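Local coordinates for single-stranded DNA-binding protein (Thermus aquaticus, PDB 2FXQ), which binds single-stranded DNA and probably recruits partner proteins to it during DNA replication, recombination and repair, at residues G12-R17 / L30-A35; Q74-E79 / E102-L107. All coordinates share one frame; numbering follows the deposited sequence.

Contact 1 of 2, residues G12-R17 / L30-A35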
loop_
_atom_site.group_PDB
_atom_site.type_symbol
_atom_site.label_atom_id
_atom_site.label_comp_id
_atom_site.label_asym_id
_atom_site.label_seq_id
_atom_site.Cartn_x
_atom_site.Cartn_y
_atom_site.Cartn_z
ATOM N N GLY A 12 -9.931 9.184 -0.985
ATOM C CA GLY A 12 -10.657 9.928 -2.017
ATOM C C GLY A 12 -11.603 10.898 -1.375
ATOM O O GLY A 12 -11.825 10.869 -0.144
ATOM N N THR A 13 -12.213 11.742 -2.194
ATOM C CA THR A 13 -13.127 12.738 -1.689
ATOM C C THR A 13 -14.552 12.289 -1.997
ATOM O O THR A 13 -14.849 11.818 -3.131
ATOM C CB THR A 13 -12.877 14.025 -2.493
ATOM O OG1 THR A 13 -11.547 14.437 -2.204
ATOM C CG2 THR A 13 -13.782 15.158 -2.027
ATOM N N LEU A 14 -15.440 12.477 -1.027
ATOM C CA LEU A 14 -16.847 12.137 -1.235
ATOM C C LEU A 14 -17.530 13.096 -2.252
ATOM O O LEU A 14 -17.460 14.354 -2.150
ATOM C CB LEU A 14 -17.602 12.156 0.098
ATOM C CG LEU A 14 -17.327 10.985 1.069
ATOM C CD1 LEU A 14 -17.872 11.341 2.459
ATOM C CD2 LEU A 14 -18.042 9.653 0.602
ATOM N N THR A 15 -18.188 12.496 -3.235
ATOM C CA THR A 15 -18.860 13.272 -4.259
ATOM C C THR A 15 -20.304 13.543 -3.943
ATOM O O THR A 15 -20.931 14.257 -4.717
ATOM C CB THR A 15 -18.830 12.601 -5.638
ATOM O OG1 THR A 15 -19.395 11.275 -5.503
ATOM C CG2 THR A 15 -17.387 12.418 -6.092
ATOM N N ALA A 16 -20.823 12.983 -2.850
ATOM C CA ALA A 16 -22.162 13.272 -2.354
ATOM C C ALA A 16 -22.181 12.976 -0.890
ATOM O O ALA A 16 -21.366 12.193 -0.394
ATOM C CB ALA A 16 -23.252 12.418 -3.092
ATOM N N ARG A 17 -23.132 13.556 -0.163
ATOM C CA ARG A 17 -23.278 13.203 1.244
ATOM C C ARG A 17 -23.797 11.760 1.391
ATOM O O ARG A 17 -24.832 11.456 0.796
ATOM C CB ARG A 17 -24.270 14.196 1.894
ATOM C CG ARG A 17 -24.378 14.129 3.423
ATOM C CD ARG A 17 -25.536 15.010 3.978
ATOM N NE ARG A 17 -26.849 14.389 3.735
ATOM C CZ ARG A 17 -27.882 14.991 3.151
ATOM N NH1 ARG A 17 -27.784 16.275 2.791
ATOM N NH2 ARG A 17 -29.039 14.324 2.962
ATOM N N LEU A 30 -24.027 1.843 4.273
ATOM C CA LEU A 30 -23.604 3.219 4.006
ATOM C C LEU A 30 -22.732 3.184 2.752
ATOM O O LEU A 30 -21.648 2.636 2.773
ATOM C CB LEU A 30 -22.821 3.794 5.183
ATOM C CG LEU A 30 -22.565 5.338 5.089
ATOM C CD1 LEU A 30 -23.924 6.107 5.195
ATOM C CD2 LEU A 30 -21.640 5.783 6.204
ATOM N N ASP A 31 -23.271 3.671 1.639
ATOM C CA ASP A 31 -22.540 3.675 0.382
ATOM C C ASP A 31 -21.863 5.012 0.191
ATOM O O ASP A 31 -22.535 6.030 0.263
ATOM C CB ASP A 31 -23.493 3.419 -0.768
ATOM C CG ASP A 31 -23.847 1.964 -0.925
ATOM O OD1 ASP A 31 -23.045 1.071 -0.581
ATOM O OD2 ASP A 31 -24.927 1.604 -1.408
ATOM N N LEU A 32 -20.542 5.022 -0.041
ATOM C CA LEU A 32 -19.805 6.266 -0.284
ATOM C C LEU A 32 -19.419 6.328 -1.729
ATOM O O LEU A 32 -18.969 5.308 -2.285
ATOM C CB LEU A 32 -18.484 6.232 0.483
ATOM C CG LEU A 32 -18.470 5.862 1.974
ATOM C CD1 LEU A 32 -17.146 6.075 2.569
ATOM C CD2 LEU A 32 -19.494 6.614 2.777
ATOM N N ASN A 33 -19.536 7.498 -2.350
ATOM C CA ASN A 33 -19.044 7.631 -3.691
ATOM C C ASN A 33 -17.770 8.485 -3.602
ATOM O O ASN A 33 -17.827 9.662 -3.179
ATOM C CB ASN A 33 -20.105 8.228 -4.634
ATOM C CG ASN A 33 -21.245 7.248 -4.891
ATOM O OD1 ASN A 33 -21.030 6.207 -5.512
ATOM N ND2 ASN A 33 -22.443 7.565 -4.417
ATOM N N LEU A 34 -16.632 7.851 -3.887
ATOM C CA LEU A 34 -15.311 8.549 -3.755
ATOM C C LEU A 34 -14.699 8.886 -5.099
ATOM O O LEU A 34 -14.941 8.190 -6.107
ATOM C CB LEU A 34 -14.269 7.735 -2.968
ATOM C CG LEU A 34 -14.611 7.487 -1.496
ATOM C CD1 LEU A 34 -13.464 6.677 -0.934
ATOM C CD2 LEU A 34 -14.804 8.788 -0.659
ATOM N N ALA A 35 -13.940 9.978 -5.120
ATOM C CA ALA A 35 -13.248 10.434 -6.325
ATOM C C ALA A 35 -11.827 10.829 -6.023
ATOM O O ALA A 35 -11.510 11.300 -4.919
ATOM C CB ALA A 35 -13.971 11.592 -6.972
HETATM O O HOH W 1 -9.669 13.074 -3.779
HETATM O O HOH W 2 -17.430 9.039 -6.948
HETATM O O HOH W 3 -21.211 9.375 -1.164
#
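Thr13 and Ala35 are joined by two backbone bonds, which identifies them as an antiparallel hydrogen-bonded pair: Thr13 N donates to Ala35 O at 2.8 Å, nearly straight at 169°, and Ala35 N returns to Thr13 O by a more bent bond. Beyond them Leu14 and Leu34 form a non-hydrogen-bonded pair, and Thr15 N then reaches Asn33 O at 2.9 Å. The same carbonyl oxygen also receives a CA-H...O contact from Leu14.

Apolar contacts lie on the face bearing Leu14, Leu32 and Leu34. The CD2 methyl of Leu14 does the touching: it presses on Leu32 CB at 3.5 Å, tighter than usual for two carbons, and meets Leu34 CD2 at 3.6 Å. Leu70, Ile76 and Val56 pack around this cluster. The pairing belongs to the OB fold, in which strand 5-14 runs antiparallel to strand 28-41; here the axes of strands 12-14 and 30-35 run at 132° to each other.

On the Thr13 and Ala35 face, Thr15 CG2 lies against Ala35 CB at 3.6 Å. Thr15 OG1 sits between the backbone N and the carbonyl carbon (chi1 55°), 3.2 Å from Asn33 CB, while the Asn33 amide end turns elsewhere, OD1 accepting from Arg55.

Two waters add indirect links. One molecule bridges Thr13 OG1 and Ala35 O; another accepts from Asn33 N and donates to Ala16 O, extending the connection past the last direct backbone bond.

Contact 2 of 2, residues Q74-E79 / E102-L107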
loop_
_atom_site.group_PDB
_atom_site.type_symbol
_atom_site.label_atom_id
_atom_site.label_comp_id
_atom_site.label_asym_id
_atom_site.label_seq_id
_atom_site.Cartn_x
_atom_site.Cartn_y
_atom_site.Cartn_z
ATOM N N GLN A 74 -15.640 15.654 1.738
ATOM C CA GLN A 74 -14.732 15.211 2.786
ATOM C C GLN A 74 -13.820 14.136 2.241
ATOM O O GLN A 74 -14.270 13.236 1.519
ATOM C CB GLN A 74 -15.519 14.580 3.967
ATOM C CG GLN A 74 -14.602 14.279 5.225
ATOM C CD GLN A 74 -15.430 14.002 6.484
ATOM O OE1 GLN A 74 -16.654 13.903 6.415
ATOM N NE2 GLN A 74 -14.746 13.845 7.629
ATOM N N LEU A 75 -12.573 14.194 2.653
ATOM C CA LEU A 75 -11.574 13.152 2.354
ATOM C C LEU A 75 -11.766 11.972 3.303
ATOM O O LEU A 75 -11.955 12.158 4.528
ATOM C CB LEU A 75 -10.185 13.746 2.597
ATOM C CG LEU A 75 -8.977 13.476 1.743
ATOM C CD1 LEU A 75 -9.284 13.771 0.264
ATOM C CD2 LEU A 75 -7.797 14.378 2.281
ATOM N N ILE A 76 -11.640 10.763 2.744
ATOM C CA ILE A 76 -11.867 9.533 3.491
ATOM C C ILE A 76 -10.726 8.568 3.143
ATOM O O ILE A 76 -10.386 8.366 1.976
ATOM C CB ILE A 76 -13.230 8.867 3.114
ATOM C CG1 ILE A 76 -14.435 9.838 3.168
ATOM C CG2 ILE A 76 -13.475 7.632 3.927
ATOM C CD1 ILE A 76 -14.848 10.328 4.601
ATOM N N PHE A 77 -10.178 7.945 4.170
ATOM C CA PHE A 77 -9.233 6.849 3.984
ATOM C C PHE A 77 -9.994 5.530 4.157
ATOM O O PHE A 77 -10.798 5.369 5.067
ATOM C CB PHE A 77 -8.109 6.979 5.074
ATOM C CG PHE A 77 -7.190 5.794 5.139
ATOM C CD1 PHE A 77 -6.384 5.528 4.096
ATOM C CD2 PHE A 77 -7.148 4.968 6.249
ATOM C CE1 PHE A 77 -5.477 4.413 4.121
ATOM C CE2 PHE A 77 -6.246 3.859 6.322
ATOM C CZ PHE A 77 -5.404 3.606 5.258
ATOM N N VAL A 78 -9.792 4.585 3.237
ATOM C CA VAL A 78 -10.539 3.329 3.234
ATOM C C VAL A 78 -9.538 2.191 3.139
ATOM O O VAL A 78 -8.589 2.288 2.367
ATOM C CB VAL A 78 -11.397 3.268 1.895
ATOM C CG1 VAL A 78 -12.141 1.958 1.830
ATOM C CG2 VAL A 78 -12.324 4.480 1.818
ATOM N N GLU A 79 -9.728 1.138 3.917
ATOM C CA GLU A 79 -9.129 -0.144 3.580
ATOM C C GLU A 79 -10.225 -1.182 3.407
ATOM O O GLU A 79 -11.209 -1.216 4.158
ATOM C CB GLU A 79 -8.149 -0.624 4.687
ATOM C CG GLU A 79 -6.922 0.291 4.819
ATOM C CD GLU A 79 -5.790 -0.304 5.668
ATOM O OE1 GLU A 79 -4.690 0.339 5.758
ATOM O OE2 GLU A 79 -5.962 -1.447 6.133
ATOM N N GLU A 102 -13.455 -2.565 4.970
ATOM C CA GLU A 102 -13.159 -3.215 6.236
ATOM C C GLU A 102 -13.321 -2.125 7.298
ATOM O O GLU A 102 -13.994 -2.331 8.333
ATOM C CB GLU A 102 -11.738 -3.824 6.204
ATOM C CG GLU A 102 -11.695 -5.365 6.100
ATOM C CD GLU A 102 -12.012 -5.965 4.697
ATOM O OE1 GLU A 102 -13.227 -6.176 4.392
ATOM O OE2 GLU A 102 -11.061 -6.261 3.888
ATOM N N PHE A 103 -12.795 -0.933 7.033
ATOM C CA PHE A 103 -13.070 0.224 7.932
ATOM C C PHE A 103 -12.738 1.459 7.137
ATOM O O PHE A 103 -12.077 1.378 6.079
ATOM C CB PHE A 103 -12.181 0.235 9.201
ATOM C CG PHE A 103 -10.692 0.336 8.903
ATOM C CD1 PHE A 103 -10.066 1.574 8.830
ATOM C CD2 PHE A 103 -9.940 -0.804 8.709
ATOM C CE1 PHE A 103 -8.756 1.669 8.502
ATOM C CE2 PHE A 103 -8.585 -0.728 8.464
ATOM C CZ PHE A 103 -7.998 0.496 8.332
ATOM N N ILE A 104 -13.198 2.598 7.638
ATOM C CA ILE A 104 -12.775 3.877 7.076
ATOM C C ILE A 104 -12.290 4.786 8.206
ATOM O O ILE A 104 -12.600 4.538 9.381
ATOM C CB ILE A 104 -13.938 4.589 6.284
ATOM C CG1 ILE A 104 -15.084 5.012 7.255
ATOM C CG2 ILE A 104 -14.441 3.693 5.124
ATOM C CD1 ILE A 104 -16.000 5.990 6.636
ATOM N N ASP A 105 -11.537 5.830 7.837
ATOM C CA ASP A 105 -11.170 6.898 8.790
ATOM C C ASP A 105 -11.350 8.178 8.022
ATOM O O ASP A 105 -10.579 8.488 7.104
ATOM C CB ASP A 105 -9.695 6.752 9.198
ATOM C CG ASP A 105 -9.447 5.585 10.137
ATOM O OD1 ASP A 105 -8.664 4.677 9.770
ATOM O OD2 ASP A 105 -9.952 5.508 11.280
ATOM N N PRO A 106 -12.412 8.923 8.303
ATOM C CA PRO A 106 -12.601 10.230 7.713
ATOM C C PRO A 106 -11.458 11.158 8.100
ATOM O O PRO A 106 -10.932 11.048 9.220
ATOM C CB PRO A 106 -13.924 10.694 8.388
ATOM C CG PRO A 106 -14.570 9.463 8.816
ATOM C CD PRO A 106 -13.516 8.543 9.226
ATOM N N LEU A 107 -11.101 12.104 7.252
ATOM C CA LEU A 107 -9.916 12.901 7.449
ATOM C C LEU A 107 -10.365 14.345 7.452
ATOM O O LEU A 107 -11.439 14.646 6.899
ATOM C CB LEU A 107 -8.922 12.719 6.321
ATOM C CG LEU A 107 -8.583 11.233 6.091
ATOM C CD1 LEU A 107 -7.648 11.067 4.834
ATOM C CD2 LEU A 107 -7.786 10.743 7.348
HETATM O O HOH W 4 -11.795 16.406 4.516
#
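The Phe77 ring and the Asp105 carboxylate lie side by side, their planes only 7° apart, with Asp105 OD1 in the ring plane at the edge, 3.8 Å from Phe77 CD2. Phe103 CE1 approaches the same ring obliquely at CE2. With CG between the backbone N and the carbonyl carbon (chi1 61°), the Phe103 ring lies beside Glu79, which approaches it obliquely. Glu79 runs alongside, extended beyond CG, with Glu79 CD 3.6 Å from Phe103 CZ and the carboxylate inclined 43° to the ring; OE2 is held by Gln7 of the second subunit. An alanine in place of Glu79 would probably leave Phe103 without this flanking chain and that glutamine without its acceptor.

Backbone bonds pair Phe77 with Asp105 in both directions. At the Glu79 end of the pairing Glu79 O accepts from Glu102 N at 2.7 Å and from Phe103 N at 3.3 Å, two residues facing one: a classic beta bulge. At the other end, Leu107 N donates to Leu75 O at 2.9 Å, and Gln74 NE2 makes a weak bond to Leu107 O while Gln74 OE1 accepts from Glu71 N.

On the reverse face Ile76 CD1 rests on Pro106 CB at 3.9 Å, and Val78 CG2 meets Ile104 CG2. That face turns inward to Leu34 of strand 28-41 and Trp66 of helix 61-66. Strand 5-14 borders segment 74-79 in the sheet, while Leu5 and Met134 of the second subunit pack on Phe77 and Asp105.

Contacts 1 and 2 meet through strands 5-14 and 75-84, neighbours in the sheet, with centres about 10 Å apart. Two probable backbone hydrogen bonds make the join: Gly12 O to Ile76 N and Leu14 N to Gln74 O, each 2.9 Å. Segments 30-35, 12-17, 74-79 and 102-107 therefore follow one another across the sheet in that order. Side chains continue the connection on both faces, Leu34 CD1 packing on Val78 CG2 at 3.7 Å and Thr13 OG1 on Leu75 CD1 at 3.4 Å. All four segments belong to the first of two OB-type repeats. They differ in surroundings: the second subunit reaches contact 2 but touches neither segment of contact 1.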